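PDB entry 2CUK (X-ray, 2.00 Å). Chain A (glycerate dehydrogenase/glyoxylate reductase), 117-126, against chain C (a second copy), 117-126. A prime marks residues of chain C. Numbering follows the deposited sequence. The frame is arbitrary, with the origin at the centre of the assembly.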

# COMPACT_ATOMS: atom_id res chain seq x y z
N VAL A 117 -7.38 -1.25 -3.28
CA VAL A 117 -6.45 -2.30 -3.65
C VAL A 117 -6.91 -3.70 -3.22
O VAL A 117 -6.89 -4.63 -4.02
CB VAL A 117 -5.05 -2.00 -3.08
CG1 VAL A 117 -4.09 -3.14 -3.41
CG2 VAL A 117 -4.53 -0.69 -3.65
N VAL A 118 -7.32 -3.85 -1.97
CA VAL A 118 -7.77 -5.16 -1.50
C VAL A 118 -9.00 -5.57 -2.31
O VAL A 118 -9.10 -6.70 -2.78
CB VAL A 118 -8.11 -5.13 -0.00
CG1 VAL A 118 -8.72 -6.47 0.42
CG2 VAL A 118 -6.86 -4.84 0.80
N GLU A 119 -9.92 -4.63 -2.47
CA GLU A 119 -11.14 -4.87 -3.24
C GLU A 119 -10.79 -5.26 -4.67
O GLU A 119 -11.34 -6.21 -5.22
CB GLU A 119 -12.00 -3.60 -3.25
CG GLU A 119 -13.39 -3.80 -3.81
CD GLU A 119 -14.16 -2.49 -3.95
OE1 GLU A 119 -13.84 -1.51 -3.23
OE2 GLU A 119 -15.09 -2.44 -4.78
N GLY A 120 -9.86 -4.52 -5.28
CA GLY A 120 -9.44 -4.80 -6.64
C GLY A 120 -8.81 -6.18 -6.80
O GLY A 120 -9.04 -6.86 -7.80
N ALA A 121 -8.01 -6.58 -5.81
CA ALA A 121 -7.35 -7.88 -5.84
C ALA A 121 -8.40 -8.99 -5.82
O ALA A 121 -8.25 -10.00 -6.50
CB ALA A 121 -6.41 -8.03 -4.65
N ALA A 122 -9.46 -8.79 -5.05
CA ALA A 122 -10.53 -9.79 -4.96
C ALA A 122 -11.27 -9.85 -6.29
O ALA A 122 -11.63 -10.93 -6.77
CB ALA A 122 -11.49 -9.42 -3.84
N TYR A 123 -11.49 -8.68 -6.88
CA TYR A 123 -12.19 -8.54 -8.16
C TYR A 123 -11.51 -9.39 -9.24
O TYR A 123 -12.17 -10.08 -10.01
CB TYR A 123 -12.21 -7.06 -8.55
CG TYR A 123 -12.92 -6.71 -9.84
CD1 TYR A 123 -14.27 -6.38 -9.85
CD2 TYR A 123 -12.21 -6.64 -11.05
CE1 TYR A 123 -14.91 -5.96 -11.04
CE2 TYR A 123 -12.84 -6.23 -12.23
CZ TYR A 123 -14.18 -5.89 -12.22
OH TYR A 123 -14.79 -5.47 -13.38
N ALA A 124 -10.18 -9.33 -9.28
CA ALA A 124 -9.42 -10.09 -10.26
C ALA A 124 -9.42 -11.57 -9.89
O ALA A 124 -9.66 -12.44 -10.73
CB ALA A 124 -7.99 -9.58 -10.32
N ARG A 125 -9.13 -11.85 -8.62
CA ARG A 125 -9.07 -13.22 -8.11
C ARG A 125 -10.36 -14.01 -8.33
O ARG A 125 -10.32 -15.19 -8.66
CB ARG A 125 -8.74 -13.19 -6.62
CG ARG A 125 -8.43 -14.55 -6.01
CD ARG A 125 -8.18 -14.44 -4.51
NE ARG A 125 -7.20 -13.41 -4.18
CZ ARG A 125 -7.48 -12.31 -3.48
NH1 ARG A 125 -8.71 -12.09 -3.03
NH2 ARG A 125 -6.52 -11.43 -3.21
N ASP A 126 -11.51 -13.36 -8.14
CA ASP A 126 -12.80 -14.03 -8.29
C ASP A 126 -13.30 -14.15 -9.73
O ASP A 126 -14.41 -14.62 -9.96
CB ASP A 126 -13.87 -13.32 -7.45
CG ASP A 126 -13.47 -13.21 -5.99
OD1 ASP A 126 -12.72 -14.08 -5.51
OD2 ASP A 126 -13.93 -12.25 -5.32
N VAL C 117 -0.33 -7.18 3.02
CA VAL C 117 -1.61 -6.61 3.43
C VAL C 117 -2.83 -7.36 2.91
O VAL C 117 -3.78 -7.60 3.66
CB VAL C 117 -1.70 -5.13 3.00
CG1 VAL C 117 -3.07 -4.56 3.35
CG2 VAL C 117 -0.59 -4.34 3.68
N VAL C 118 -2.82 -7.73 1.63
CA VAL C 118 -3.95 -8.44 1.04
C VAL C 118 -4.05 -9.81 1.70
O VAL C 118 -5.14 -10.28 2.03
CB VAL C 118 -3.77 -8.60 -0.49
CG1 VAL C 118 -4.96 -9.35 -1.09
CG2 VAL C 118 -3.62 -7.23 -1.14
N GLU C 119 -2.89 -10.43 1.91
CA GLU C 119 -2.82 -11.73 2.55
C GLU C 119 -3.28 -11.63 4.01
O GLU C 119 -3.99 -12.50 4.51
CB GLU C 119 -1.38 -12.25 2.49
CG GLU C 119 -1.14 -13.52 3.27
CD GLU C 119 0.30 -13.99 3.16
OE1 GLU C 119 1.13 -13.26 2.56
OE2 GLU C 119 0.60 -15.09 3.67
N GLY C 120 -2.89 -10.54 4.68
CA GLY C 120 -3.27 -10.34 6.06
C GLY C 120 -4.77 -10.14 6.21
O GLY C 120 -5.39 -10.66 7.14
N ALA C 121 -5.35 -9.39 5.28
CA ALA C 121 -6.78 -9.14 5.30
C ALA C 121 -7.53 -10.46 5.18
O ALA C 121 -8.54 -10.68 5.85
CB ALA C 121 -7.17 -8.20 4.16
N ALA C 122 -7.03 -11.35 4.32
CA ALA C 122 -7.64 -12.66 4.12
C ALA C 122 -7.53 -13.51 5.38
O ALA C 122 -8.47 -14.22 5.76
CB ALA C 122 -6.96 -13.37 2.94
N TYR C 123 -6.38 -13.42 6.04
CA TYR C 123 -6.09 -14.15 7.27
C TYR C 123 -7.13 -13.81 8.34
O TYR C 123 -7.67 -14.70 9.00
CB TYR C 123 -4.69 -13.78 7.76
CG TYR C 123 -4.23 -14.50 9.00
CD1 TYR C 123 -3.70 -15.79 8.94
CD2 TYR C 123 -4.30 -13.88 10.25
CE1 TYR C 123 -3.26 -16.45 10.09
CE2 TYR C 123 -3.87 -14.53 11.41
CZ TYR C 123 -3.35 -15.81 11.32
OH TYR C 123 -2.94 -16.46 12.46
N ALA C 124 -7.42 -12.52 8.50
CA ALA C 124 -8.39 -12.08 9.49
C ALA C 124 -9.81 -12.44 9.07
O ALA C 124 -10.62 -12.89 9.88
CB ALA C 124 -8.28 -10.57 9.69
N ARG C 125 -10.11 -12.23 7.79
CA ARG C 125 -11.41 -12.51 7.22
C ARG C 125 -11.77 -14.00 7.30
O ARG C 125 -12.92 -14.36 7.58
CB ARG C 125 -11.42 -12.04 5.76
CG ARG C 125 -12.77 -12.01 5.07
CD ARG C 125 -12.62 -11.57 3.61
NE ARG C 125 -12.06 -10.22 3.48
CZ ARG C 125 -10.95 -9.93 2.82
NH1 ARG C 125 -10.25 -10.89 2.22
NH2 ARG C 125 -10.52 -8.67 2.74
N ASP C 126 -10.79 -14.87 7.07
CA ASP C 126 -11.04 -16.31 7.10
C ASP C 126 -11.15 -16.90 8.51
O ASP C 126 -11.43 -18.08 8.67
CB ASP C 126 -9.96 -17.07 6.32
CG ASP C 126 -9.93 -16.69 4.85
OD1 ASP C 126 -10.96 -16.20 4.34
OD2 ASP C 126 -8.88 -16.90 4.21

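Two copies of the same helix, one from chain A and one from chain C, cross almost at right angles, their N-to-C directions 81° apart and their axes 10.1 Å from each other at closest approach. The crossing centres on Val118 and Val118′, whose CA atoms lie 5.6 Å apart. These two valines are the bumps of the contact, and each accounts for most of the area its helix buries here. They meet tip to tip only loosely, with Val118 CG2 and Val118′ CG2 4.5 Å apart; the tighter packing is made by their other methyls, each of which reaches into a shallow hollow one turn and two turns along the opposing helix.

On chain A the hollow is floored by Ala121, whose small side chain leaves room for the valine: Ala121 CB lies 4.1 Å from Val118′ CG1. Its far wall is Arg125, extended through chi1 and chi2 (both t) and then turned at chi3 (m), with the edge of its guanidinium meeting the methyl. Arg125 NH2 approaches Val118′ CG1 to 3.4 Å, and the methyl sits near the guanidinium plane rather than against its face.

The reciprocal pocket repeats this arrangement slightly more loosely. Val118 CG1 is 4.4 Å from Ala121′ CB and 3.7 Å from Arg125′ NH2, again at the guanidinium edge, and Arg125′ has the same t, t, m sequence.

No hydrogen bond links the two stretches, which bury 247 Å² in total; methyl packs on methyl, and a guanidinium edge closes each hollow by van der Waals contact. The helical spacing of three and then four residues puts 118, 121 and 125 on one side. The CA-to-CB bonds of Glu119 and Glu119′ point away from the other helix. Tyr123 and Tyr123′ are out of reach, although Arg125 and Arg125′ farther along still touch the opposing valines.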